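Local atomic coordinates of FYVE, RhoGEF and PH domain-containing protein 5 (Homo sapiens, PDB entry 3MPX), a protein that activates the small GTPase CDC42 by exchanging its bound GDP for GTP, here represented by its DH and first PH domains. Residues R129-L134 / H164-V169; V169-F174 / K223-E228. All blocks are in the same frame, centred on the assembly; numbering follows the deposited sequence.

Contact 1: R129-L134 / H164-V169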
ATOM      1  N   ARG A 129      -0.103 -13.690 -12.896  1.00 19.97           N
ATOM      2  CA  ARG A 129      -0.181 -14.965 -13.629  1.00 19.29           C
ATOM      3  C   ARG A 129      -0.732 -16.080 -12.746  1.00 22.97           C
ATOM      4  O   ARG A 129      -1.741 -16.686 -13.110  1.00 22.54           O
ATOM      5  CB  ARG A 129       1.202 -15.355 -14.226  1.00 18.84           C
ATOM      6  CG  ARG A 129       1.192 -16.500 -15.257  1.00 21.71           C
ATOM      7  N   TYR A 130      -0.086 -16.359 -11.599  1.00 18.99           N
ATOM      8  CA  TYR A 130      -0.553 -17.439 -10.735  1.00 19.48           C
ATOM      9  C   TYR A 130      -1.848 -17.082  -9.987  1.00 24.50           C
ATOM     10  O   TYR A 130      -2.616 -17.974  -9.625  1.00 23.89           O
ATOM     11  CB  TYR A 130       0.558 -17.917  -9.779  1.00 20.87           C
ATOM     12  CG  TYR A 130       0.672 -17.194  -8.451  1.00 21.81           C
ATOM     13  CD1 TYR A 130       0.093 -17.721  -7.299  1.00 22.97           C
ATOM     14  CD2 TYR A 130       1.469 -16.056  -8.319  1.00 22.59           C
ATOM     15  CE1 TYR A 130       0.229 -17.087  -6.064  1.00 23.75           C
ATOM     16  CE2 TYR A 130       1.621 -15.416  -7.087  1.00 23.31           C
ATOM     17  CZ  TYR A 130       1.000 -15.940  -5.960  1.00 27.54           C
ATOM     18  OH  TYR A 130       1.139 -15.335  -4.741  1.00 22.39           O
ATOM     19  N   LEU A 131      -2.108 -15.801  -9.776  1.00 22.41           N
ATOM     20  CA  LEU A 131      -3.332 -15.434  -9.082  1.00 22.68           C
ATOM     21  C   LEU A 131      -4.543 -15.419  -9.994  1.00 29.67           C
ATOM     22  O   LEU A 131      -5.646 -15.701  -9.520  1.00 31.97           O
ATOM     23  CB  LEU A 131      -3.184 -14.140  -8.291  1.00 22.16           C
ATOM     24  CG  LEU A 131      -2.507 -14.404  -6.956  1.00 26.22           C
ATOM     25  CD1 LEU A 131      -1.924 -13.166  -6.374  1.00 25.63           C
ATOM     26  CD2 LEU A 131      -3.433 -15.159  -6.007  1.00 28.33           C
ATOM     27  N   GLY A 132      -4.334 -15.161 -11.285  1.00 25.71           N
ATOM     28  CA  GLY A 132      -5.397 -15.201 -12.285  1.00 25.28           C
ATOM     29  C   GLY A 132      -5.743 -16.649 -12.573  1.00 27.88           C
ATOM     30  O   GLY A 132      -6.920 -17.029 -12.630  1.00 27.65           O
ATOM     31  N   LEU A 133      -4.678 -17.463 -12.690  1.00 22.40           N
ATOM     32  CA  LEU A 133      -4.667 -18.902 -12.891  1.00 21.92           C
ATOM     33  C   LEU A 133      -5.397 -19.596 -11.733  1.00 26.03           C
ATOM     34  O   LEU A 133      -6.005 -20.634 -11.940  1.00 25.51           O
ATOM     35  CB  LEU A 133      -3.192 -19.339 -12.893  1.00 22.03           C
ATOM     36  CG  LEU A 133      -2.668 -20.333 -13.934  1.00 26.40           C
ATOM     37  CD1 LEU A 133      -2.959 -19.882 -15.372  1.00 26.29           C
ATOM     38  CD2 LEU A 133      -1.181 -20.469 -13.788  1.00 28.00           C
ATOM     39  N   LEU A 134      -5.340 -19.015 -10.524  1.00 23.82           N
ATOM     40  CA  LEU A 134      -5.972 -19.538  -9.318  1.00 23.92           C
ATOM     41  C   LEU A 134      -7.490 -19.397  -9.384  1.00 29.31           C
ATOM     42  O   LEU A 134      -8.171 -20.410  -9.329  1.00 29.35           O
ATOM     43  CB  LEU A 134      -5.390 -18.835  -8.076  1.00 23.60           C
ATOM     44  CG  LEU A 134      -5.774 -19.354  -6.690  1.00 26.87           C
ATOM     45  CD1 LEU A 134      -5.457 -20.818  -6.531  1.00 26.64           C
ATOM     46  CD2 LEU A 134      -5.060 -18.579  -5.649  1.00 27.68           C
ATOM     47  N   HIS A 164      -6.608 -10.061  -3.702  1.00 24.33           N
ATOM     48  CA  HIS A 164      -6.635  -8.851  -2.904  1.00 24.63           C
ATOM     49  C   HIS A 164      -5.877  -9.057  -1.591  1.00 29.81           C
ATOM     50  O   HIS A 164      -5.154  -8.164  -1.138  1.00 29.85           O
ATOM     51  CB  HIS A 164      -8.068  -8.370  -2.636  1.00 25.18           C
ATOM     52  CG  HIS A 164      -8.075  -6.991  -2.078  1.00 28.49           C
ATOM     53  ND1 HIS A 164      -8.116  -6.767  -0.707  1.00 30.44           N
ATOM     54  CD2 HIS A 164      -7.892  -5.811  -2.713  1.00 29.81           C
ATOM     55  CE1 HIS A 164      -8.017  -5.457  -0.559  1.00 29.80           C
ATOM     56  NE2 HIS A 164      -7.884  -4.841  -1.739  1.00 30.11           N
ATOM     57  N   ARG A 165      -6.054 -10.231  -0.990  1.00 26.87           N
ATOM     58  CA  ARG A 165      -5.404 -10.612   0.256  1.00 27.17           C
ATOM     59  C   ARG A 165      -3.867 -10.841   0.069  1.00 30.52           C
ATOM     60  O   ARG A 165      -3.146 -10.921   1.068  1.00 31.39           O
ATOM     61  CB  ARG A 165      -6.102 -11.859   0.840  1.00 28.31           C
ATOM     62  CG  ARG A 165      -6.308 -11.757   2.343  1.00 42.69           C
ATOM     63  CD  ARG A 165      -7.238 -12.820   2.892  1.00 58.18           C
ATOM     64  NE  ARG A 165      -8.652 -12.516   2.648  1.00 71.49           N
ATOM     65  CZ  ARG A 165      -9.668 -13.104   3.277  1.00 81.93           C
ATOM     66  NH1 ARG A 165      -9.439 -14.029   4.204  1.00 65.79           N
ATOM     67  NH2 ARG A 165     -10.918 -12.765   2.990  1.00 62.46           N
ATOM     68  N   LEU A 166      -3.372 -10.931  -1.194  1.00 24.34           N
ATOM     69  CA  LEU A 166      -1.944 -11.123  -1.458  1.00 23.09           C
ATOM     70  C   LEU A 166      -1.232  -9.824  -1.833  1.00 26.28           C
ATOM     71  O   LEU A 166       0.001  -9.780  -1.771  1.00 27.15           O
ATOM     72  CB  LEU A 166      -1.668 -12.228  -2.477  1.00 22.77           C
ATOM     73  CG  LEU A 166      -1.732 -13.624  -1.866  1.00 26.29           C
ATOM     74  CD1 LEU A 166      -2.499 -14.535  -2.734  1.00 25.91           C
ATOM     75  CD2 LEU A 166      -0.356 -14.168  -1.534  1.00 25.05           C
ATOM     76  N   LEU A 167      -1.995  -8.747  -2.153  1.00 19.56           N
ATOM     77  CA  LEU A 167      -1.432  -7.416  -2.383  1.00 17.91           C
ATOM     78  C   LEU A 167      -0.760  -7.000  -1.068  1.00 18.25           C
ATOM     79  O   LEU A 167       0.259  -6.302  -1.087  1.00 18.10           O
ATOM     80  CB  LEU A 167      -2.539  -6.381  -2.699  1.00 18.30           C
ATOM     81  CG  LEU A 167      -3.385  -6.544  -3.965  1.00 23.53           C
ATOM     82  CD1 LEU A 167      -4.558  -5.604  -3.931  1.00 23.96           C
ATOM     83  CD2 LEU A 167      -2.580  -6.253  -5.217  1.00 25.80           C
ATOM     84  N   ARG A 168      -1.346  -7.451   0.076  1.00 12.08           N
ATOM     85  CA  ARG A 168      -0.889  -7.204   1.443  1.00 11.03           C
ATOM     86  C   ARG A 168       0.571  -7.669   1.654  1.00 10.78           C
ATOM     87  O   ARG A 168       1.291  -7.048   2.431  1.00 10.36           O
ATOM     88  CB  ARG A 168      -1.851  -7.844   2.462  1.00 12.82           C
ATOM     89  CG  ARG A 168      -2.953  -6.909   2.944  1.00 20.96           C
ATOM     90  CD  ARG A 168      -4.063  -7.673   3.619  1.00 43.55           C
ATOM     91  NE  ARG A 168      -5.374  -7.384   3.026  1.00 63.53           N
ATOM     92  CZ  ARG A 168      -6.512  -7.982   3.377  1.00 78.90           C
ATOM     93  NH1 ARG A 168      -6.517  -8.913   4.327  1.00 67.26           N
ATOM     94  NH2 ARG A 168      -7.652  -7.654   2.783  1.00 64.47           N
ATOM     95  N   VAL A 169       1.013  -8.706   0.913  1.00  4.61           N
ATOM     96  CA  VAL A 169       2.394  -9.201   0.897  1.00  3.42           C
ATOM     97  C   VAL A 169       3.298  -8.121   0.263  1.00  9.66           C
ATOM     98  O   VAL A 169       4.210  -7.641   0.925  1.00 11.69           O
ATOM     99  CB  VAL A 169       2.488 -10.578   0.172  1.00  5.93           C
ATOM    100  CG1 VAL A 169       3.927 -10.970  -0.181  1.00  5.06           C
ATOM    101  CG2 VAL A 169       1.811 -11.670   0.995  1.00  5.39           C
TER
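Leu166 reaches from helix 162-184 toward helix 117-138 and puts one methyl on each of two partners. Its CD1 packs against the isobutyl end of Leu131, with Leu131 CD2 3.5 Å from Leu166 CD1. The other methyl of Leu131, CD1, lies against the same Leu166 CD1 and, at 4.0 Å, against Leu166 CB. Both leucines carry CG beside the backbone N and anti to the carbonyl carbon (chi1 -81° in Leu131, -80° in Leu166), which turns their branched ends toward each other, the two side chains crossing at a slant. This is the close part of the contact. The second branch is sparser: Leu166 CD2 meets Tyr130 at the phenol oxygen alone, 3.7 Å from OH. That hydroxyl has its polar partner elsewhere, in a hydrogen bond with His123 NE2 about two turns earlier on the same helix. Leu131 CG covers one face of the Tyr130 ring, 3.9 Å above its plane and offset toward the rim, which joins the two residues into one apolar surface.

The backbones stay well apart, 8.9 Å between the CA atoms of Leu131 and Leu166, and the buried area is a modest 116 Å². Phe48 of helix 21-59 and Leu79 of helix 66-98 also touch Leu166. With no hydrogen bond or salt bridge between the two segments, cohesion here rests on apolar side chains meeting inside the helical DH domain, and the tyrosine hydroxyl is satisfied within its own helix.

Contact 2: V169-F174 / K223-E228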
ATOM      1  N   VAL A 169       1.013  -8.706   0.913  1.00  4.61           N
ATOM      2  CA  VAL A 169       2.394  -9.201   0.897  1.00  3.42           C
ATOM      3  C   VAL A 169       3.298  -8.121   0.263  1.00  9.66           C
ATOM      4  O   VAL A 169       4.210  -7.641   0.925  1.00 11.69           O
ATOM      5  CB  VAL A 169       2.488 -10.578   0.172  1.00  5.93           C
ATOM      6  CG1 VAL A 169       3.927 -10.970  -0.181  1.00  5.06           C
ATOM      7  CG2 VAL A 169       1.811 -11.670   0.995  1.00  5.39           C
ATOM      8  N   VAL A 170       2.998  -7.706  -0.989  1.00  5.00           N
ATOM      9  CA  VAL A 170       3.722  -6.719  -1.809  1.00  3.84           C
ATOM     10  C   VAL A 170       3.642  -5.282  -1.221  1.00  7.97           C
ATOM     11  O   VAL A 170       4.469  -4.430  -1.543  1.00  7.34           O
ATOM     12  CB  VAL A 170       3.146  -6.773  -3.255  1.00  7.06           C
ATOM     13  CG1 VAL A 170       3.908  -5.867  -4.228  1.00  6.80           C
ATOM     14  CG2 VAL A 170       3.089  -8.199  -3.774  1.00  6.56           C
ATOM     15  N   GLN A 171       2.624  -5.009  -0.421  1.00  5.32           N
ATOM     16  CA  GLN A 171       2.389  -3.699   0.171  1.00  6.13           C
ATOM     17  C   GLN A 171       3.475  -3.320   1.232  1.00 10.44           C
ATOM     18  O   GLN A 171       3.844  -2.143   1.337  1.00  8.87           O
ATOM     19  CB  GLN A 171       0.953  -3.672   0.728  1.00  7.48           C
ATOM     20  CG  GLN A 171       0.633  -2.605   1.751  1.00 16.78           C
ATOM     21  CD  GLN A 171      -0.728  -2.850   2.323  1.00 24.26           C
ATOM     22  OE1 GLN A 171      -1.698  -2.254   1.886  1.00 19.04           O
ATOM     23  NE2 GLN A 171      -0.836  -3.766   3.277  1.00 12.56           N
ATOM     24  N   ARG A 172       4.016  -4.319   1.967  1.00  7.87           N
ATOM     25  CA  ARG A 172       5.063  -4.083   2.969  1.00  8.02           C
ATOM     26  C   ARG A 172       6.261  -3.324   2.387  1.00 13.65           C
ATOM     27  O   ARG A 172       6.898  -2.535   3.097  1.00 14.22           O
ATOM     28  CB  ARG A 172       5.554  -5.411   3.550  1.00  6.74           C
ATOM     29  CG  ARG A 172       6.399  -5.278   4.821  1.00 12.75           C
ATOM     30  CD  ARG A 172       5.671  -4.599   5.980  1.00  3.00           C
ATOM     31  NE  ARG A 172       6.570  -4.426   7.116  1.00  3.00           N
ATOM     32  CZ  ARG A 172       6.514  -3.425   7.982  1.00 16.69           C
ATOM     33  NH1 ARG A 172       7.367  -3.369   8.990  1.00 14.83           N
ATOM     34  NH2 ARG A 172       5.604  -2.466   7.844  1.00  3.00           N
ATOM     35  N   LEU A 173       6.574  -3.595   1.099  1.00  8.16           N
ATOM     36  CA  LEU A 173       7.664  -2.969   0.374  1.00  6.82           C
ATOM     37  C   LEU A 173       7.474  -1.452   0.257  1.00  9.64           C
ATOM     38  O   LEU A 173       8.431  -0.717   0.464  1.00  8.51           O
ATOM     39  CB  LEU A 173       7.831  -3.634  -1.003  1.00  6.61           C
ATOM     40  CG  LEU A 173       8.160  -5.149  -1.013  1.00 10.11           C
ATOM     41  CD1 LEU A 173       8.257  -5.672  -2.432  1.00  9.56           C
ATOM     42  CD2 LEU A 173       9.455  -5.470  -0.227  1.00  9.66           C
ATOM     43  N   PHE A 174       6.238  -0.982  -0.009  1.00  7.17           N
ATOM     44  CA  PHE A 174       5.929   0.457  -0.098  1.00  7.46           C
ATOM     45  C   PHE A 174       5.946   1.113   1.320  1.00 14.23           C
ATOM     46  O   PHE A 174       6.285   2.292   1.458  1.00 15.03           O
ATOM     47  CB  PHE A 174       4.603   0.696  -0.847  1.00  8.73           C
ATOM     48  CG  PHE A 174       4.570   0.096  -2.243  1.00 10.18           C
ATOM     49  CD1 PHE A 174       5.336   0.636  -3.274  1.00 11.46           C
ATOM     50  CD2 PHE A 174       3.750  -0.991  -2.534  1.00 12.84           C
ATOM     51  CE1 PHE A 174       5.309   0.077  -4.561  1.00 11.82           C
ATOM     52  CE2 PHE A 174       3.725  -1.547  -3.830  1.00 15.25           C
ATOM     53  CZ  PHE A 174       4.515  -1.012  -4.831  1.00 11.59           C
ATOM     54  N   LYS A 223       0.253   4.387  -4.685  1.00 14.29           N
ATOM     55  CA  LYS A 223      -0.488   5.630  -4.415  1.00 14.76           C
ATOM     56  C   LYS A 223      -1.175   5.581  -3.059  1.00 18.83           C
ATOM     57  O   LYS A 223      -0.937   6.468  -2.240  1.00 18.11           O
ATOM     58  CB  LYS A 223      -1.510   5.962  -5.521  1.00 17.84           C
ATOM     59  CG  LYS A 223      -0.898   6.600  -6.766  1.00 36.66           C
ATOM     60  CD  LYS A 223      -1.862   6.643  -7.958  1.00 46.81           C
ATOM     61  CE  LYS A 223      -1.885   5.394  -8.815  1.00 57.43           C
ATOM     62  NZ  LYS A 223      -3.182   5.230  -9.532  1.00 66.87           N
ATOM     63  N   LEU A 224      -1.930   4.485  -2.789  1.00 15.27           N
ATOM     64  CA  LEU A 224      -2.686   4.302  -1.551  1.00 14.54           C
ATOM     65  C   LEU A 224      -1.787   4.153  -0.328  1.00 19.29           C
ATOM     66  O   LEU A 224      -2.177   4.630   0.752  1.00 19.06           O
ATOM     67  CB  LEU A 224      -3.698   3.146  -1.652  1.00 14.27           C
ATOM     68  CG  LEU A 224      -4.679   3.134  -2.883  1.00 18.06           C
ATOM     69  CD1 LEU A 224      -5.749   2.053  -2.726  1.00 18.05           C
ATOM     70  CD2 LEU A 224      -5.320   4.514  -3.169  1.00 14.15           C
ATOM     71  N   VAL A 225      -0.568   3.563  -0.482  1.00 16.07           N
ATOM     72  CA  VAL A 225       0.340   3.437   0.669  1.00 16.58           C
ATOM     73  C   VAL A 225       0.902   4.834   1.031  1.00 21.74           C
ATOM     74  O   VAL A 225       0.913   5.208   2.221  1.00 22.36           O
ATOM     75  CB  VAL A 225       1.436   2.350   0.518  1.00 21.35           C
ATOM     76  CG1 VAL A 225       2.491   2.470   1.617  1.00 21.92           C
ATOM     77  CG2 VAL A 225       0.829   0.943   0.536  1.00 21.15           C
ATOM     78  N   HIS A 226       1.290   5.628   0.005  1.00 16.22           N
ATOM     79  CA  HIS A 226       1.813   6.973   0.231  1.00 14.08           C
ATOM     80  C   HIS A 226       0.724   7.952   0.728  1.00 19.28           C
ATOM     81  O   HIS A 226       1.029   8.781   1.602  1.00 19.33           O
ATOM     82  CB  HIS A 226       2.525   7.485  -1.009  1.00 13.12           C
ATOM     83  CG  HIS A 226       3.840   6.812  -1.233  1.00 15.48           C
ATOM     84  ND1 HIS A 226       4.985   7.234  -0.578  1.00 16.75           N
ATOM     85  CD2 HIS A 226       4.152   5.757  -2.023  1.00 16.67           C
ATOM     86  CE1 HIS A 226       5.955   6.423  -0.989  1.00 15.80           C
ATOM     87  NE2 HIS A 226       5.502   5.520  -1.861  1.00 16.14           N
ATOM     88  N   ILE A 227      -0.540   7.808   0.229  1.00 15.09           N
ATOM     89  CA  ILE A 227      -1.687   8.650   0.624  1.00 15.50           C
ATOM     90  C   ILE A 227      -2.116   8.329   2.053  1.00 24.31           C
ATOM     91  O   ILE A 227      -2.431   9.256   2.795  1.00 25.97           O
ATOM     92  CB  ILE A 227      -2.875   8.605  -0.394  1.00 17.84           C
ATOM     93  CG1 ILE A 227      -2.482   9.292  -1.709  1.00 16.53           C
ATOM     94  CG2 ILE A 227      -4.184   9.226   0.154  1.00 17.76           C
ATOM     95  CD1 ILE A 227      -3.196   8.815  -2.766  1.00 18.34           C
ATOM     96  N   GLU A 228      -2.106   7.045   2.461  1.00 22.20           N
ATOM     97  CA  GLU A 228      -2.456   6.690   3.839  1.00 21.53           C
ATOM     98  C   GLU A 228      -1.468   7.372   4.788  1.00 26.34           C
ATOM     99  O   GLU A 228      -1.887   8.144   5.631  1.00 26.23           O
ATOM    100  CB  GLU A 228      -2.485   5.161   4.043  1.00 22.52           C
TER
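Val225 projects from helix 218-230 into the angle between Gln171 and Phe174, one helical turn apart on helix 162-184. CG1, anti to the backbone N (chi1 169°), lies on Phe174, 3.7 Å from Phe174 CB and equally close to Phe174 C; CG2 reaches Gln171 CG at 3.8 Å and also borders Phe174 CB. Phe174 starts toward the valine, but with CG beside its own backbone N (chi1 -57°) the ring leads away, leaving the CB methylene as the group that faces the valine. Elsewhere the Phe174 side chain touches Thr208 and Ala211 of helix 192-214. Gln171 offers the aliphatic part of an extended chain, and it also touches Leu238.

The backbones come near, the CA atoms of Phe174 and Val225 being 6.4 Å apart. An alanine at the Val225 position would keep neither methyl branch, and would probably open a gap beside Phe174 CB and leave the Gln171 chain without its apolar neighbour here. The contact docks the short helix 218-230, which leads into the strands of the PH domain, on a DH helix, an interdomain junction of the tandem DH-PH module of Dbl-family exchange factors.

Overall arrangement
Helix 162-184 is the common element: contact 1 uses its earlier part and contact 2 the turns that follow. The ranges share Val169, which touches neither partner segment but packs on Leu44 of helix 21-59 and His123 of helix 117-138. The two centres lie about 16 Å apart and, apart from the shared residue, the contacts do not touch. The centre of contact 1, whose touching residues are all buried, is about 15 Å from the centre of the chain; that of contact 2, partly buried where the DH helices meet the helix leading to the PH domain, is about 2 Å from it. One helix therefore joins the DH interior to the DH-PH junction.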